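Local coordinates for protein N-acetyl-L-2,4-diaminobutyric acid deacetylase (Ruegeria pomeroyi, PDB 6TWL) that probably removes the acetyl group from N-acetyl-L-2,4-diaminobutyric acid, a zinc-dependent step in the breakdown of the stress protectant ectoine, at residues L52-N57 with A140-S145; H69-T74 with L84-A89; L109-P114 with A191-T196; L133-D138 with E199-V204. One frame throughout, in Å; residues are numbered along the deposited sequence.

Interaction 1. Residues L52-N57 with A140-S145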
loop_
_atom_site.group_PDB
_atom_site.type_symbol
_atom_site.label_atom_id
_atom_site.label_comp_id
_atom_site.label_asym_id
_atom_site.label_seq_id
_atom_site.Cartn_x
_atom_site.Cartn_y
_atom_site.Cartn_z
ATOM N N LEU A 52 -10.380 -7.430 -2.945
ATOM C CA LEU A 52 -9.181 -7.588 -3.762
ATOM C C LEU A 52 -8.002 -7.026 -2.973
ATOM O O LEU A 52 -7.895 -5.809 -2.787
ATOM C CB LEU A 52 -9.354 -6.879 -5.104
ATOM C CG LEU A 52 -8.210 -6.902 -6.119
ATOM C CD1 LEU A 52 -7.713 -8.315 -6.360
ATOM C CD2 LEU A 52 -8.674 -6.280 -7.418
ATOM N N LEU A 53 -7.122 -7.909 -2.502
ATOM C CA LEU A 53 -6.035 -7.542 -1.602
ATOM C C LEU A 53 -4.703 -7.780 -2.303
ATOM O O LEU A 53 -4.377 -8.920 -2.648
ATOM C CB LEU A 53 -6.123 -8.349 -0.302
ATOM C CG LEU A 53 -7.550 -8.635 0.185
ATOM C CD1 LEU A 53 -7.582 -9.791 1.173
ATOM C CD2 LEU A 53 -8.161 -7.386 0.798
ATOM N N THR A 54 -3.932 -6.709 -2.509
ATOM C CA THR A 54 -2.641 -6.792 -3.182
ATOM C C THR A 54 -1.559 -6.290 -2.233
ATOM O O THR A 54 -1.743 -5.287 -1.533
ATOM C CB THR A 54 -2.632 -5.995 -4.509
ATOM O OG1 THR A 54 -3.029 -4.636 -4.280
ATOM C CG2 THR A 54 -3.620 -6.606 -5.486
ATOM N N GLY A 55 -0.437 -7.002 -2.203
ATOM C CA GLY A 55 0.544 -6.835 -1.148
ATOM C C GLY A 55 1.523 -5.695 -1.308
ATOM O O GLY A 55 1.676 -4.876 -0.399
ATOM N N ALA A 56 2.206 -5.632 -2.446
ATOM C CA ALA A 56 3.289 -4.672 -2.605
ATOM C C ALA A 56 3.539 -4.445 -4.085
ATOM O O ALA A 56 3.523 -5.396 -4.868
ATOM C CB ALA A 56 4.567 -5.173 -1.916
ATOM N N ASN A 57 3.754 -3.188 -4.462
ATOM C CA ASN A 57 4.193 -2.873 -5.814
ATOM C C ASN A 57 5.707 -2.917 -5.957
ATOM O O ASN A 57 6.212 -2.834 -7.083
ATOM C CB ASN A 57 3.678 -1.492 -6.234
ATOM C CG ASN A 57 2.287 -1.202 -5.705
ATOM O OD1 ASN A 57 2.049 -1.235 -4.498
ATOM N ND2 ASN A 57 1.356 -0.916 -6.610
ATOM N N ALA A 140 -11.010 -2.869 -2.120
ATOM C CA ALA A 140 -9.606 -3.048 -2.464
ATOM C C ALA A 140 -8.748 -2.549 -1.311
ATOM O O ALA A 140 -8.938 -1.427 -0.833
ATOM C CB ALA A 140 -9.253 -2.302 -3.754
ATOM N N VAL A 141 -7.813 -3.380 -0.862
ATOM C CA VAL A 141 -6.833 -2.994 0.148
ATOM C C VAL A 141 -5.461 -3.080 -0.497
ATOM O O VAL A 141 -5.034 -4.173 -0.884
ATOM C CB VAL A 141 -6.900 -3.895 1.389
ATOM C CG1 VAL A 141 -5.901 -3.425 2.432
ATOM C CG2 VAL A 141 -8.307 -3.916 1.963
ATOM N N ASP A 142 -4.766 -1.944 -0.611
ATOM C CA ASP A 142 -3.457 -1.898 -1.261
ATOM C C ASP A 142 -2.403 -1.538 -0.226
ATOM O O ASP A 142 -2.338 -0.392 0.233
ATOM C CB ASP A 142 -3.431 -0.912 -2.429
ATOM C CG ASP A 142 -2.251 -1.151 -3.362
ATOM O OD1 ASP A 142 -1.747 -2.294 -3.400
ATOM O OD2 ASP A 142 -1.828 -0.212 -4.065
ATOM N N PHE A 143 -1.570 -2.515 0.129
ATOM C CA PHE A 143 -0.511 -2.302 1.105
ATOM C C PHE A 143 0.698 -1.654 0.441
ATOM O O PHE A 143 1.190 -2.139 -0.583
ATOM C CB PHE A 143 -0.094 -3.631 1.740
ATOM C CG PHE A 143 -1.079 -4.172 2.734
ATOM C CD1 PHE A 143 -1.111 -3.684 4.027
ATOM C CD2 PHE A 143 -1.959 -5.185 2.382
ATOM C CE1 PHE A 143 -2.010 -4.184 4.951
ATOM C CE2 PHE A 143 -2.862 -5.691 3.302
ATOM C CZ PHE A 143 -2.887 -5.189 4.588
ATOM N N HIS A 144 1.170 -0.557 1.022
ATOM C CA HIS A 144 2.485 -0.014 0.720
ATOM C C HIS A 144 3.316 0.014 1.993
ATOM O O HIS A 144 2.812 -0.163 3.105
ATOM C CB HIS A 144 2.427 1.410 0.144
ATOM C CG HIS A 144 1.390 1.613 -0.913
ATOM N ND1 HIS A 144 1.378 0.903 -2.094
ATOM C CD2 HIS A 144 0.354 2.482 -0.985
ATOM C CE1 HIS A 144 0.366 1.311 -2.839
ATOM N NE2 HIS A 144 -0.272 2.268 -2.189
ATOM N N SER A 145 4.609 0.244 1.804
ATOM C CA SER A 145 5.502 0.631 2.883
ATOM C C SER A 145 6.632 1.439 2.263
ATOM O O SER A 145 6.818 1.446 1.043
ATOM C CB SER A 145 6.015 -0.580 3.668
ATOM O OG SER A 145 5.161 -0.857 4.767
#
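The H144 ring meets N57 OD1 at its edge, in plane, through a weak hydrogen bond from ND1 (3.3 Å, N-H...O angle 127°), while the carbonyl O of D142 lies over one face, offset toward the rim. On its other nitrogen, NE2, the ring is held by the carboxylate of D195. The F143 ring has T54 O near its plane at the edge, and F143 CB lies 3.0 Å from G55 O. H144 binds zinc in this protein, although no metal occupies this chain. It sits just beyond the end of strand 139-142, of which residues 140-142 run parallel to 52-54, their axes 7° apart, in the central mixed sheet of the aspartoacylase-like catalytic domain. The ladder consists of V141 N to L52 O (3.1 Å), T54 N to V141 O and F143 N to T54 O. On one face L53 CD2 lies beside V141 CG2 (3.7 Å). On the other, T54 OG1, placed between N and carbonyl carbon (chi1 55°), donates to D142 OD1 (2.8 Å) from above the carboxylate plane. D142 OD2 lies close to D195 OD1, another acidic group. An alanine in place of D142 would probably leave T54 OG1 without its acceptor and open a gap beside D195.

Interaction 2. Residues H69-T74 with L84-A89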
loop_
_atom_site.group_PDB
_atom_site.type_symbol
_atom_site.label_atom_id
_atom_site.label_comp_id
_atom_site.label_asym_id
_atom_site.label_seq_id
_atom_site.Cartn_x
_atom_site.Cartn_y
_atom_site.Cartn_z
ATOM N N HIS A 69 0.364 -13.289 3.280
ATOM C CA HIS A 69 0.768 -14.688 3.383
ATOM C C HIS A 69 0.038 -15.374 4.532
ATOM O O HIS A 69 -0.435 -16.509 4.396
ATOM C CB HIS A 69 2.283 -14.790 3.576
ATOM C CG HIS A 69 3.055 -14.900 2.297
ATOM N ND1 HIS A 69 3.401 -13.800 1.542
ATOM C CD2 HIS A 69 3.552 -15.977 1.645
ATOM C CE1 HIS A 69 4.076 -14.196 0.477
ATOM N NE2 HIS A 69 4.182 -15.512 0.516
ATOM N N GLU A 70 -0.061 -14.692 5.677
ATOM C CA GLU A 70 -0.738 -15.260 6.839
ATOM C C GLU A 70 -2.225 -15.457 6.567
ATOM O O GLU A 70 -2.780 -16.532 6.823
ATOM C CB GLU A 70 -0.538 -14.356 8.058
ATOM C CG GLU A 70 0.788 -14.560 8.760
ATOM C CD GLU A 70 0.646 -14.768 10.255
ATOM O OE1 GLU A 70 1.682 -14.900 10.942
ATOM O OE2 GLU A 70 -0.502 -14.788 10.745
ATOM N N LEU A 71 -2.890 -14.413 6.064
ATOM C CA LEU A 71 -4.314 -14.514 5.765
ATOM C C LEU A 71 -4.587 -15.643 4.781
ATOM O O LEU A 71 -5.513 -16.439 4.969
ATOM C CB LEU A 71 -4.828 -13.184 5.210
ATOM C CG LEU A 71 -6.336 -13.105 4.954
ATOM C CD1 LEU A 71 -7.084 -12.840 6.248
ATOM C CD2 LEU A 71 -6.664 -12.041 3.918
ATOM N N ALA A 72 -3.774 -15.736 3.726
ATOM C CA ALA A 72 -3.997 -16.754 2.706
ATOM C C ALA A 72 -3.784 -18.162 3.247
ATOM O O ALA A 72 -4.403 -19.111 2.755
ATOM C CB ALA A 72 -3.082 -16.506 1.508
ATOM N N ALA A 73 -2.922 -18.320 4.251
ATOM C CA ALA A 73 -2.595 -19.649 4.753
ATOM C C ALA A 73 -3.460 -20.081 5.930
ATOM O O ALA A 73 -3.629 -21.286 6.148
ATOM C CB ALA A 73 -1.118 -19.712 5.162
ATOM N N THR A 74 -4.021 -19.139 6.688
ATOM C CA THR A 74 -4.669 -19.455 7.954
ATOM C C THR A 74 -6.177 -19.243 7.951
ATOM O O THR A 74 -6.815 -19.441 8.990
ATOM C CB THR A 74 -4.045 -18.628 9.084
ATOM O OG1 THR A 74 -4.315 -17.237 8.867
ATOM C CG2 THR A 74 -2.536 -18.851 9.138
ATOM N N LEU A 84 -12.500 -13.603 -1.045
ATOM C CA LEU A 84 -11.216 -12.922 -0.935
ATOM C C LEU A 84 -10.341 -13.310 -2.119
ATOM O O LEU A 84 -10.169 -14.500 -2.402
ATOM C CB LEU A 84 -10.501 -13.287 0.367
ATOM C CG LEU A 84 -11.166 -13.013 1.713
ATOM C CD1 LEU A 84 -10.449 -13.800 2.799
ATOM C CD2 LEU A 84 -11.139 -11.531 2.012
ATOM N N ILE A 85 -9.792 -12.314 -2.804
ATOM C CA ILE A 85 -8.785 -12.531 -3.836
ATOM C C ILE A 85 -7.497 -11.905 -3.327
ATOM O O ILE A 85 -7.390 -10.677 -3.218
ATOM C CB ILE A 85 -9.204 -11.949 -5.192
ATOM C CG1 ILE A 85 -10.587 -12.470 -5.584
ATOM C CG2 ILE A 85 -8.186 -12.316 -6.263
ATOM C CD1 ILE A 85 -11.117 -11.894 -6.882
ATOM N N ILE A 86 -6.521 -12.749 -3.003
ATOM C CA ILE A 86 -5.313 -12.335 -2.299
ATOM C C ILE A 86 -4.136 -12.444 -3.255
ATOM O O ILE A 86 -3.808 -13.539 -3.731
ATOM C CB ILE A 86 -5.079 -13.180 -1.039
ATOM C CG1 ILE A 86 -6.299 -13.097 -0.119
ATOM C CG2 ILE A 86 -3.824 -12.722 -0.312
ATOM C CD1 ILE A 86 -6.342 -14.179 0.933
ATOM N N VAL A 87 -3.504 -11.308 -3.534
ATOM C CA VAL A 87 -2.301 -11.243 -4.357
ATOM C C VAL A 87 -1.177 -10.712 -3.475
ATOM O O VAL A 87 -0.965 -9.492 -3.414
ATOM C CB VAL A 87 -2.515 -10.353 -5.593
ATOM C CG1 VAL A 87 -1.328 -10.460 -6.544
ATOM C CG2 VAL A 87 -3.809 -10.727 -6.298
ATOM N N PRO A 88 -0.439 -11.580 -2.777
ATOM C CA PRO A 88 0.566 -11.081 -1.823
ATOM C C PRO A 88 1.671 -10.279 -2.479
ATOM O O PRO A 88 2.214 -9.361 -1.853
ATOM C CB PRO A 88 1.116 -12.367 -1.186
ATOM C CG PRO A 88 0.093 -13.420 -1.472
ATOM C CD PRO A 88 -0.501 -13.051 -2.795
ATOM N N ALA A 89 2.026 -10.600 -3.717
ATOM C CA ALA A 89 3.093 -9.911 -4.426
ATOM C C ALA A 89 2.547 -9.375 -5.740
ATOM O O ALA A 89 1.988 -10.131 -6.541
ATOM C CB ALA A 89 4.282 -10.840 -4.672
#
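I86 reaches from strand 82-87 toward helix 63-74 and contributes the largest share of the contact. Its CB points toward the helix; CG1 leaves anti to the carbonyl carbon (chi1 -57°) and comes 4.2 Å from L71 CD2. An extended chi2 of 163° then carries CD1 out to the helix surface. There CD1 touches three atoms: L71 CD2 at 3.7 Å, A72 CA at 3.9 Å and A72 CB at 4.0 Å. The methyl thus lies in the angle between the leucine branch and the alanine, whose small side chain lets the tip touch the helix backbone at its CA. L71 crosses I86 obliquely, and the same CD2 also approaches L84 CD1 (4.3 Å), two residues back along the strand. At the N-terminal end of segment 69-74 the H69 and P88 side chains cross at about a right angle, with H69 ND1 3.8 Å from P88 CB. The ND1 proton goes to P65 O one turn earlier, so this meeting is van der Waals alone. The contact joins the helix and second strand of the beta-alpha-beta unit formed by strand 50-54, helix 63-74 and strand 82-87; the segment axes approach to 9.1 Å with a crossing angle of -133°. L53 of the first strand packs against both L71 and I86, and helix 218-234 adds L228 and L232 beside L71 and L84. No hydrogen bond crosses between the two segments, which implies that the helix is held on this part of the sheet by shape and burial of aliphatic groups.

Interaction 3. Residues L109-P114 with A191-T196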
loop_
_atom_site.group_PDB
_atom_site.type_symbol
_atom_site.label_atom_id
_atom_site.label_comp_id
_atom_site.label_asym_id
_atom_site.label_seq_id
_atom_site.Cartn_x
_atom_site.Cartn_y
_atom_site.Cartn_z
ATOM N N LEU A 109 4.797 -2.127 -14.192
ATOM C CA LEU A 109 3.392 -2.491 -14.059
ATOM C C LEU A 109 2.569 -1.382 -13.410
ATOM O O LEU A 109 1.377 -1.250 -13.709
ATOM C CB LEU A 109 3.265 -3.796 -13.266
ATOM C CG LEU A 109 1.866 -4.277 -12.865
ATOM C CD1 LEU A 109 0.941 -4.365 -14.075
ATOM C CD2 LEU A 109 1.939 -5.618 -12.149
ATOM N N ASN A 110 3.168 -0.568 -12.538
ATOM C CA ASN A 110 2.397 0.438 -11.820
ATOM C C ASN A 110 2.331 1.785 -12.540
ATOM O O ASN A 110 2.039 2.803 -11.902
ATOM C CB ASN A 110 2.935 0.633 -10.402
ATOM C CG ASN A 110 1.892 1.225 -9.474
ATOM O OD1 ASN A 110 0.708 0.905 -9.578
ATOM N ND2 ASN A 110 2.317 2.123 -8.594
ATOM N N ARG A 111 2.617 1.822 -13.845
ATOM C CA ARG A 111 2.217 2.943 -14.690
ATOM C C ARG A 111 1.624 2.467 -16.013
ATOM O O ARG A 111 1.545 3.254 -16.965
ATOM C CB ARG A 111 3.378 3.920 -14.941
ATOM C CG ARG A 111 4.281 4.153 -13.730
ATOM C CD ARG A 111 3.970 5.461 -12.988
ATOM N NE ARG A 111 4.685 5.528 -11.711
ATOM C CZ ARG A 111 4.772 6.609 -10.939
ATOM N NH1 ARG A 111 4.185 7.743 -11.299
ATOM N NH2 ARG A 111 5.453 6.557 -9.800
ATOM N N SER A 112 1.201 1.204 -16.096
ATOM C CA SER A 112 0.631 0.637 -17.311
ATOM C C SER A 112 -0.886 0.507 -17.248
ATOM O O SER A 112 -1.474 -0.155 -18.108
ATOM C CB SER A 112 1.253 -0.732 -17.599
ATOM O OG SER A 112 2.566 -0.606 -18.117
ATOM N N PHE A 113 -1.533 1.094 -16.248
ATOM C CA PHE A 113 -2.988 1.043 -16.242
ATOM C C PHE A 113 -3.551 2.137 -17.147
ATOM O O PHE A 113 -3.002 3.240 -17.202
ATOM C CB PHE A 113 -3.532 1.199 -14.823
ATOM C CG PHE A 113 -3.426 -0.051 -13.999
ATOM C CD1 PHE A 113 -2.208 -0.439 -13.465
ATOM C CD2 PHE A 113 -4.537 -0.850 -13.777
ATOM C CE1 PHE A 113 -2.099 -1.593 -12.714
ATOM C CE2 PHE A 113 -4.436 -2.007 -13.027
ATOM C CZ PHE A 113 -3.214 -2.380 -12.494
ATOM N N PRO A 114 -4.653 1.863 -17.864
ATOM C CA PRO A 114 -5.429 0.621 -17.773
ATOM C C PRO A 114 -4.893 -0.551 -18.604
ATOM O O PRO A 114 -5.459 -1.641 -18.528
ATOM C CB PRO A 114 -6.804 1.045 -18.285
ATOM C CG PRO A 114 -6.503 2.106 -19.285
ATOM C CD PRO A 114 -5.269 2.828 -18.794
ATOM N N ALA A 191 -1.223 9.274 -13.133
ATOM C CA ALA A 191 -1.805 8.435 -14.169
ATOM C C ALA A 191 -1.026 7.136 -14.333
ATOM O O ALA A 191 0.189 7.080 -14.132
ATOM C CB ALA A 191 -1.850 9.189 -15.498
ATOM N N GLY A 192 -1.750 6.080 -14.704
ATOM C CA GLY A 192 -1.164 4.782 -14.949
ATOM C C GLY A 192 -1.021 3.899 -13.730
ATOM O O GLY A 192 -0.731 2.705 -13.881
ATOM N N MET A 193 -1.240 4.429 -12.535
ATOM C CA MET A 193 -1.034 3.654 -11.324
ATOM C C MET A 193 -2.249 2.781 -11.032
ATOM O O MET A 193 -3.359 3.033 -11.506
ATOM C CB MET A 193 -0.741 4.574 -10.138
ATOM C CG MET A 193 0.661 5.167 -10.162
ATOM S SD MET A 193 0.980 6.316 -8.811
ATOM C CE MET A 193 0.286 5.417 -7.427
ATOM N N TYR A 194 -2.013 1.729 -10.246
ATOM C CA TYR A 194 -3.096 0.836 -9.854
ATOM C C TYR A 194 -4.065 1.538 -8.911
ATOM O O TYR A 194 -5.287 1.455 -9.085
ATOM C CB TYR A 194 -2.522 -0.424 -9.204
ATOM C CG TYR A 194 -3.560 -1.297 -8.542
ATOM C CD1 TYR A 194 -4.448 -2.049 -9.300
ATOM C CD2 TYR A 194 -3.656 -1.364 -7.160
ATOM C CE1 TYR A 194 -5.400 -2.849 -8.697
ATOM C CE2 TYR A 194 -4.605 -2.159 -6.549
ATOM C CZ TYR A 194 -5.473 -2.900 -7.320
ATOM O OH TYR A 194 -6.417 -3.693 -6.710
ATOM N N ASP A 195 -3.532 2.238 -7.905
ATOM C CA ASP A 195 -4.378 2.973 -6.969
ATOM C C ASP A 195 -5.252 3.997 -7.678
ATOM O O ASP A 195 -6.387 4.240 -7.255
ATOM C CB ASP A 195 -3.514 3.653 -5.910
ATOM C CG ASP A 195 -3.011 2.680 -4.877
ATOM O OD1 ASP A 195 -3.570 1.566 -4.824
ATOM O OD2 ASP A 195 -2.067 3.016 -4.132
ATOM N N THR A 196 -4.746 4.606 -8.752
ATOM C CA THR A 196 -5.566 5.535 -9.520
ATOM C C THR A 196 -6.706 4.809 -10.225
ATOM O O THR A 196 -7.816 5.342 -10.332
ATOM C CB THR A 196 -4.705 6.286 -10.534
ATOM O OG1 THR A 196 -3.553 6.827 -9.877
ATOM C CG2 THR A 196 -5.496 7.418 -11.170
#
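N110 OD1 accepts the N-H of Y194, the first helical residue, in the shortest polar bond of the contact (2.9 Å, angle 168°), with the donor tilted 30° from the amide plane. It docks the loop before helix 121-133 onto the start of helix 194-201, where M193 occupies the N-cap position. N110 gets there with CG anti to its backbone N (chi1 -158°), and its ND2 rests near M193 CG (3.8 Å). Its side chain lies about 5 Å from that of the zinc ligand H58, nearest atoms, so this anchored loop borders the metal site. A second bond runs from F113 N to G192 O (3.0 Å), with R111 CA close by and the edge of the F113 ring also facing this oxygen. A reciprocal contact runs from G192 CA to F113 O (3.3 Å), nearly straight at the hydrogen, so the two backbones clasp each other. G192 has a positive phi, and a CB on it would collide with R111 O. The M193 sulfur sits over one face of the R111 guanidinium, offset toward the rim. F113 supplies the apolar half of the contact: Y194 CA stands over one face of its ring, 4.0 Å from the centroid, as a CH-pi contact, and F90 packs edge-to-face with Y194. The F113 and Y194 side chains run side by side with ring planes oblique, and F113 CZ meets Y194 CD1, at the tyrosine ring edge, at 3.4 Å.

Interaction 4. Residues L133-D138 with E199-V204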
loop_
_atom_site.group_PDB
_atom_site.type_symbol
_atom_site.label_atom_id
_atom_site.label_comp_id
_atom_site.label_asym_id
_atom_site.label_seq_id
_atom_site.Cartn_x
_atom_site.Cartn_y
_atom_site.Cartn_z
ATOM N N LEU A 133 -10.435 -8.261 -12.807
ATOM C CA LEU A 133 -10.424 -8.400 -11.352
ATOM C C LEU A 133 -11.086 -7.213 -10.656
ATOM O O LEU A 133 -11.943 -7.399 -9.786
ATOM C CB LEU A 133 -8.991 -8.596 -10.845
ATOM C CG LEU A 133 -8.313 -9.909 -11.243
ATOM C CD1 LEU A 133 -6.953 -10.038 -10.569
ATOM C CD2 LEU A 133 -9.200 -11.096 -10.899
ATOM N N LEU A 134 -10.697 -5.988 -11.016
ATOM C CA LEU A 134 -11.236 -4.814 -10.331
ATOM C C LEU A 134 -12.747 -4.644 -10.460
ATOM O O LEU A 134 -13.383 -4.309 -9.444
ATOM C CB LEU A 134 -10.537 -3.539 -10.825
ATOM C CG LEU A 134 -9.244 -3.122 -10.132
ATOM C CD1 LEU A 134 -8.773 -1.780 -10.668
ATOM C CD2 LEU A 134 -9.465 -3.048 -8.637
ATOM N N PRO A 135 -13.378 -4.829 -11.627
ATOM C CA PRO A 135 -14.834 -4.614 -11.690
ATOM C C PRO A 135 -15.614 -5.495 -10.734
ATOM O O PRO A 135 -16.633 -5.055 -10.189
ATOM C CB PRO A 135 -15.166 -4.941 -13.152
ATOM C CG PRO A 135 -13.924 -4.600 -13.888
ATOM C CD PRO A 135 -12.818 -5.058 -12.974
ATOM N N MET A 136 -15.154 -6.722 -10.493
ATOM C CA MET A 136 -15.849 -7.659 -9.624
ATOM C C MET A 136 -15.461 -7.498 -8.158
ATOM O O MET A 136 -15.808 -8.354 -7.337
ATOM C CB MET A 136 -15.576 -9.095 -10.085
ATOM C CG MET A 136 -14.166 -9.572 -9.770
ATOM S SD MET A 136 -13.537 -10.857 -10.869
ATOM C CE MET A 136 -14.852 -12.062 -10.782
ATOM N N ALA A 137 -14.767 -6.418 -7.810
ATOM C CA ALA A 137 -14.293 -6.187 -6.454
ATOM C C ALA A 137 -15.136 -5.105 -5.795
ATOM O O ALA A 137 -15.406 -4.064 -6.402
ATOM C CB ALA A 137 -12.816 -5.785 -6.446
ATOM N N ASP A 138 -15.555 -5.361 -4.557
ATOM C CA ASP A 138 -16.292 -4.384 -3.770
ATOM C C ASP A 138 -15.397 -3.617 -2.809
ATOM O O ASP A 138 -15.769 -2.520 -2.373
ATOM C CB ASP A 138 -17.408 -5.082 -2.987
ATOM C CG ASP A 138 -18.365 -5.835 -3.893
ATOM O OD1 ASP A 138 -19.028 -5.186 -4.727
ATOM O OD2 ASP A 138 -18.436 -7.079 -3.791
ATOM N N GLU A 199 -9.436 4.264 -7.568
ATOM C CA GLU A 199 -10.065 5.547 -7.264
ATOM C C GLU A 199 -11.003 5.988 -8.383
ATOM O O GLU A 199 -12.154 6.368 -8.137
ATOM C CB GLU A 199 -8.991 6.610 -7.014
ATOM C CG GLU A 199 -8.218 6.440 -5.711
ATOM C CD GLU A 199 -6.773 6.894 -5.819
ATOM O OE1 GLU A 199 -6.411 7.507 -6.847
ATOM O OE2 GLU A 199 -5.998 6.639 -4.874
ATOM N N GLU A 200 -10.526 5.931 -9.629
ATOM C CA GLU A 200 -11.295 6.436 -10.760
ATOM C C GLU A 200 -12.414 5.497 -11.189
ATOM O O GLU A 200 -13.333 5.934 -11.891
ATOM C CB GLU A 200 -10.365 6.702 -11.942
ATOM C CG GLU A 200 -9.501 7.937 -11.768
ATOM C CD GLU A 200 -8.628 8.207 -12.973
ATOM O OE1 GLU A 200 -8.644 7.385 -13.914
ATOM O OE2 GLU A 200 -7.926 9.239 -12.977
ATOM N N MET A 201 -12.356 4.223 -10.800
ATOM C CA MET A 201 -13.492 3.330 -10.975
ATOM C C MET A 201 -14.564 3.555 -9.915
ATOM O O MET A 201 -15.661 2.998 -10.031
ATOM C CB MET A 201 -13.028 1.869 -10.946
ATOM C CG MET A 201 -14.012 0.871 -11.546
ATOM S SD MET A 201 -13.331 -0.794 -11.669
ATOM C CE MET A 201 -12.170 -0.582 -13.012
ATOM N N GLY A 202 -14.277 4.367 -8.902
ATOM C CA GLY A 202 -15.232 4.617 -7.844
ATOM C C GLY A 202 -15.307 3.534 -6.798
ATOM O O GLY A 202 -16.315 3.440 -6.092
ATOM N N LYS A 203 -14.272 2.716 -6.668
ATOM C CA LYS A 203 -14.304 1.610 -5.729
ATOM C C LYS A 203 -13.820 2.049 -4.355
ATOM O O LYS A 203 -13.119 3.053 -4.199
ATOM C CB LYS A 203 -13.451 0.448 -6.235
ATOM C CG LYS A 203 -13.866 -0.052 -7.598
ATOM C CD LYS A 203 -15.027 -1.017 -7.471
ATOM C CE LYS A 203 -15.362 -1.664 -8.800
ATOM N NZ LYS A 203 -16.391 -2.729 -8.646
ATOM N N VAL A 204 -14.212 1.276 -3.349
ATOM C CA VAL A 204 -13.727 1.483 -1.991
ATOM C C VAL A 204 -12.282 1.011 -1.937
ATOM O O VAL A 204 -11.989 -0.160 -2.203
ATOM C CB VAL A 204 -14.596 0.732 -0.972
ATOM C CG1 VAL A 204 -14.026 0.888 0.430
ATOM C CG2 VAL A 204 -16.029 1.224 -1.038
HETATM O O HOH W 1 -16.399 -0.701 -3.908
#
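M201 lays its thioether against L134: SD lies 4.0 Å from L134 CB, with CE equally near, because the chain runs extended to SD and bends only at chi3 (-72°). The same sulfur brushes the ring of P135. K203, two residues on, bends at chi2 (-83°) and then runs straight to NZ, which bonds to two carbonyls, P135 O at 2.8 Å and A137 O at 2.8 Å. The ammonium approaches P135 O from above the carbonyl plane but A137 O closer to its plane, tilted by 22°. On the way CD passes close to A137 O, and CE to L134 O and A137 O. The acceptors belong to the type I turn from L134 to A137, closed by A137 N to L134 O (3.0 Å). A methionine in place of K203 would probably leave the P135 and A137 carbonyls without their shared donor and weaken the tie between the turn and segment 199-204. Farther on, a water accepts from V204 N, just before V204 O pairs with A140 N in the sheet. D138 OD2 goes to T50 N. Helix 194-201 ends here in a Schellman motif, with G202 at positive phi turning the chain through K203 into strand 204-209.

From the N terminus, strand 50-54 opens interaction 1, which closes a long loop when strand 139-142 pairs beside it. Within that loop lies the short interaction 2, where helix 63-74 packs on strand 82-87, the neighbour of 50-54 on its other side; L53 of interaction 1 packs on L71 and I86 of interaction 2. Interactions 3 and 4 open later inside the same loop, at 109-114 and 133-138, and close beyond it at the start and end of helix 194-201. Both therefore cross interaction 1, and they cross each other; interaction 2 precedes them in series. Interactions 3 and 4 tie the two loops flanking helix 121-133 to helix 194-201. Y194 touches L134 and L52, and strand 204-209 joins 139-142 through A140 and V204.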